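Local coordinates for probable M18-family aminopeptidase 1 (Thermotoga maritima, PDB 2GLF) that probably acts as a metal-dependent aminopeptidase of the M18 family, removing residues from the N-terminus of peptides, at the interface of chains A and B. Sequence-based numbering; all coordinates share one arbitrary frame. Chains: chain A/B, Probable M18-family aminopeptidase 1.

Contact 1: the interface of chains A and B. Residues chain A 110, 190-192; chain B 6, 8-9, 349.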
# COMPACT_ATOMS: atom_id res chain seq x y z
N GLN A 110 -30.01 29.39 3.77
CA GLN A 110 -30.71 30.56 3.27
C GLN A 110 -30.57 30.80 1.77
O GLN A 110 -30.66 31.94 1.30
CB GLN A 110 -30.25 31.80 4.05
CG GLN A 110 -30.80 31.88 5.48
CD GLN A 110 -30.34 30.73 6.38
OE1 GLN A 110 -29.16 30.63 6.72
NE2 GLN A 110 -31.29 29.87 6.76
N THR A 190 -31.68 34.14 -3.42
CA THR A 190 -31.06 34.42 -2.14
C THR A 190 -31.82 35.45 -1.31
O THR A 190 -31.55 35.60 -0.12
CB THR A 190 -29.62 34.94 -2.31
OG1 THR A 190 -29.65 36.18 -3.02
CG2 THR A 190 -28.78 33.93 -3.07
N ILE A 191 -32.75 36.17 -1.92
CA ILE A 191 -33.51 37.17 -1.16
C ILE A 191 -34.70 36.51 -0.46
O ILE A 191 -35.47 35.78 -1.07
CB ILE A 191 -33.97 38.37 -2.07
CG1 ILE A 191 -35.08 39.17 -1.39
CG2 ILE A 191 -34.38 37.90 -3.44
CD1 ILE A 191 -36.47 38.55 -1.50
N PRO A 192 -34.85 36.75 0.86
CA PRO A 192 -35.92 36.21 1.71
C PRO A 192 -37.22 37.00 1.67
O PRO A 192 -37.22 38.22 1.48
CB PRO A 192 -35.29 36.23 3.09
CG PRO A 192 -34.51 37.50 3.05
CD PRO A 192 -33.85 37.46 1.68
N ASN B 6 -30.70 41.54 6.62
CA ASN B 6 -30.54 41.31 5.19
C ASN B 6 -30.71 42.64 4.45
O ASN B 6 -31.71 43.34 4.60
CB ASN B 6 -31.56 40.29 4.69
CG ASN B 6 -31.36 39.93 3.25
OD1 ASN B 6 -31.45 40.78 2.37
ND2 ASN B 6 -31.09 38.66 2.99
N TRP B 8 -31.49 43.44 1.45
CA TRP B 8 -32.71 43.57 0.64
C TRP B 8 -33.90 44.11 1.44
O TRP B 8 -34.88 44.58 0.87
CB TRP B 8 -33.10 42.22 0.01
CG TRP B 8 -32.13 41.71 -1.02
CD1 TRP B 8 -31.17 40.76 -0.85
CD2 TRP B 8 -32.02 42.16 -2.38
NE1 TRP B 8 -30.46 40.58 -2.01
CE2 TRP B 8 -30.96 41.42 -2.97
CE3 TRP B 8 -32.70 43.10 -3.16
CZ2 TRP B 8 -30.57 41.60 -4.30
CZ3 TRP B 8 -32.31 43.28 -4.48
CH2 TRP B 8 -31.25 42.53 -5.04
N HIS B 9 -33.80 44.05 2.76
CA HIS B 9 -34.87 44.53 3.63
C HIS B 9 -34.58 45.91 4.23
O HIS B 9 -35.39 46.42 5.01
CB HIS B 9 -35.10 43.53 4.77
CG HIS B 9 -35.75 42.25 4.34
ND1 HIS B 9 -35.83 41.15 5.16
CD2 HIS B 9 -36.38 41.92 3.19
CE1 HIS B 9 -36.49 40.19 4.53
NE2 HIS B 9 -36.83 40.63 3.33
N TYR B 349 -26.22 39.51 3.30
CA TYR B 349 -26.18 40.06 4.65
C TYR B 349 -25.18 41.18 4.89
O TYR B 349 -24.84 41.49 6.03
CB TYR B 349 -26.03 38.92 5.67
CG TYR B 349 -27.30 38.09 5.77
CD1 TYR B 349 -27.61 37.12 4.81
CD2 TYR B 349 -28.26 38.37 6.75
CE1 TYR B 349 -28.85 36.45 4.83
CE2 TYR B 349 -29.49 37.72 6.78
CZ TYR B 349 -29.78 36.76 5.82
OH TYR B 349 -31.01 36.15 5.85
O HOH W 1 -29.59 37.75 0.41
O HOH W 2 -28.59 38.50 -2.07
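A:Ile191 lays its CB over one face of the B:Trp8 indole, 4.0 Å from the centroid of the five-membered ring and offset toward its rim. The patch belongs to a two-fold interface, probably a biological one, between copies of an M18-family aminopeptidase in the deposited twelve-copy assembly: the loop after strand 185-189 of chain A meets the 3-10 helix 7-9 of chain B near its N-terminus. The two side chains cross at about a right angle, and A:Ile191 CG1, anti to its backbone N (chi1 163°), also reaches CB and CG of B:Trp8. Next along the loop, A:Pro192 meets B:Asn6 tip to tip, its ring carbon CD 3.8 Å from the amide carbon CG. B:His9 NE2 donates to the carbonyl O of A:Pro192 at 3.1 Å, from above the carbonyl plane and bent at the hydrogen (141°), while its CE1 packs on the proline CG.

Two waters bridge the polar groups beside this packing. Water 1 links B:Asn6 ND2 to the carbonyl O of A:Thr190; water 2, in plane at the indole edge, joins B:Trp8 NE1 (2.8 Å) to the A:Thr190 hydroxyl OG1, and the waters bond each other. B:Asn6 OD1 takes the backbone N of B:Trp8 at 2.8 Å, tying the start of the short helix. An alanine in place of B:Asn6 would probably leave water 1 without its chain B mate, open a gap beside A:Pro192 and deprive the B:Trp8 backbone N of its OD1 acceptor.

Contact 2: the interface of chains A and B. Residues chain A 331, 333, 336, 341, 346; chain B 109-110.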
# COMPACT_ATOMS: atom_id res chain seq x y z
N VAL A 331 -8.47 14.32 -33.69
CA VAL A 331 -7.31 14.26 -32.80
C VAL A 331 -7.15 15.59 -32.09
O VAL A 331 -7.18 16.65 -32.71
CB VAL A 331 -5.98 13.92 -33.53
CG1 VAL A 331 -6.12 12.60 -34.29
CG2 VAL A 331 -5.61 15.02 -34.46
N PRO A 333 -4.52 17.36 -30.37
CA PRO A 333 -3.07 17.40 -30.21
C PRO A 333 -2.48 17.00 -28.84
O PRO A 333 -1.83 15.95 -28.73
CB PRO A 333 -2.73 18.83 -30.61
CG PRO A 333 -3.69 19.08 -31.69
CD PRO A 333 -4.99 18.53 -31.13
N LYS A 336 -3.11 13.42 -28.31
CA LYS A 336 -3.01 12.60 -29.51
C LYS A 336 -2.71 11.13 -29.21
O LYS A 336 -3.02 10.26 -30.03
CB LYS A 336 -1.93 13.17 -30.45
CG LYS A 336 -0.52 12.73 -30.09
CD LYS A 336 0.51 13.15 -31.13
CE LYS A 336 0.81 14.64 -31.07
NZ LYS A 336 1.99 15.02 -31.90
N LEU A 341 -3.21 7.39 -34.91
CA LEU A 341 -3.11 8.41 -35.94
C LEU A 341 -3.39 7.95 -37.36
O LEU A 341 -3.95 8.71 -38.15
CB LEU A 341 -1.74 9.10 -35.89
CG LEU A 341 -1.43 10.10 -34.76
CD1 LEU A 341 -2.68 10.86 -34.36
CD2 LEU A 341 -0.88 9.36 -33.56
N LYS A 346 -9.04 14.00 -38.81
CA LYS A 346 -8.44 15.31 -38.56
C LYS A 346 -9.47 16.36 -38.98
O LYS A 346 -10.22 16.14 -39.94
CB LYS A 346 -7.17 15.48 -39.40
CG LYS A 346 -6.11 14.42 -39.20
CD LYS A 346 -5.41 14.57 -37.87
CE LYS A 346 -3.90 14.58 -38.06
NZ LYS A 346 -3.51 15.70 -38.94
N GLU B 109 0.26 18.49 -35.15
CA GLU B 109 -0.74 17.69 -35.85
C GLU B 109 -1.62 18.56 -36.75
O GLU B 109 -2.83 18.41 -36.76
CB GLU B 109 -1.60 16.93 -34.84
CG GLU B 109 -0.88 15.83 -34.09
CD GLU B 109 -0.41 14.72 -35.01
OE1 GLU B 109 -1.25 14.11 -35.70
OE2 GLU B 109 0.81 14.45 -35.04
N GLN B 110 -0.99 19.48 -37.48
CA GLN B 110 -1.68 20.39 -38.40
C GLN B 110 -2.70 21.31 -37.73
O GLN B 110 -3.71 21.68 -38.33
CB GLN B 110 -2.39 19.59 -39.50
CG GLN B 110 -1.45 18.85 -40.46
CD GLN B 110 -0.63 17.79 -39.76
OE1 GLN B 110 -1.17 16.89 -39.12
NE2 GLN B 110 0.69 17.88 -39.89
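The aliphatic part of A:Lys336 packs against the B:Glu109 side chain at the apolar centre of this patch, lysine CE lying 3.7 Å from the glutamate CG. The two side chains cross at about a right angle. A:Lys336 comes from the 3-10 helix 333-338 of chain A; its CG stands between the backbone N and the carbonyl carbon (chi1 83°), and a bend at chi3 brings CE and NZ across the glutamate CG and OE2. B:Glu109 lies in the short turn linking strands 104-108 and 111-119 of chain B and meets side chains from several segments of chain A, with 96 Å² of its surface hidden there. A:Val331 CG2 and A:Pro333 CG approach its CB more loosely, the proline carbon at 4.3 Å, and A:Leu341, at the start of the 3-10 helix 341-343, brings its methyl CD1 to 3.8 Å from the carboxylate oxygen OE1. One carboxylate oxygen thus meets hydrocarbon, while the other turns toward a positive charge.

That oxygen, OE2, forms a salt bridge with the ammonium NZ of A:Lys336, long at 3.4 Å and weak as a hydrogen bond. On the OE1 side A:Lys346 comes across the glutamate with its CE at 3.6 Å from OE1; the ammonium NZ itself stays 4.3 Å from OE1, a separation at which opposite charges would still be likely to attract. The two lysines may therefore balance the glutamate's charge jointly, by one direct bridge and one longer-range attraction.

At the rim, A:Lys346 bends at chi2, chi3 and chi4, carrying its tip past the carboxylate to the neighbouring amide of B:Gln110. The B:Gln110 side chain presents its carbonyl to that tip: A:Lys346 NZ donates to B:Gln110 OE1 at 2.6 Å, in the carbonyl plane and on a lone pair, with a C=O...N angle of 139°.

Contact 1 and contact 2 lie about 52 Å apart, measured between the centres of their C-alpha atoms. Residue 110, in the turn between strands 104-108 and 111-119, appears in both: loosely placed from chain A in contact 1, hydrogen bonded from chain B in contact 2. The two-fold repeats each patch with the chains exchanged, so contact 2 and the twin of contact 1 share B:Gln110 and adjoin each other. The four patches thus gather into two junctions, which would probably steady one subunit against the other and are consistent with this dimer being a building unit of the deposited twelve-subunit assembly.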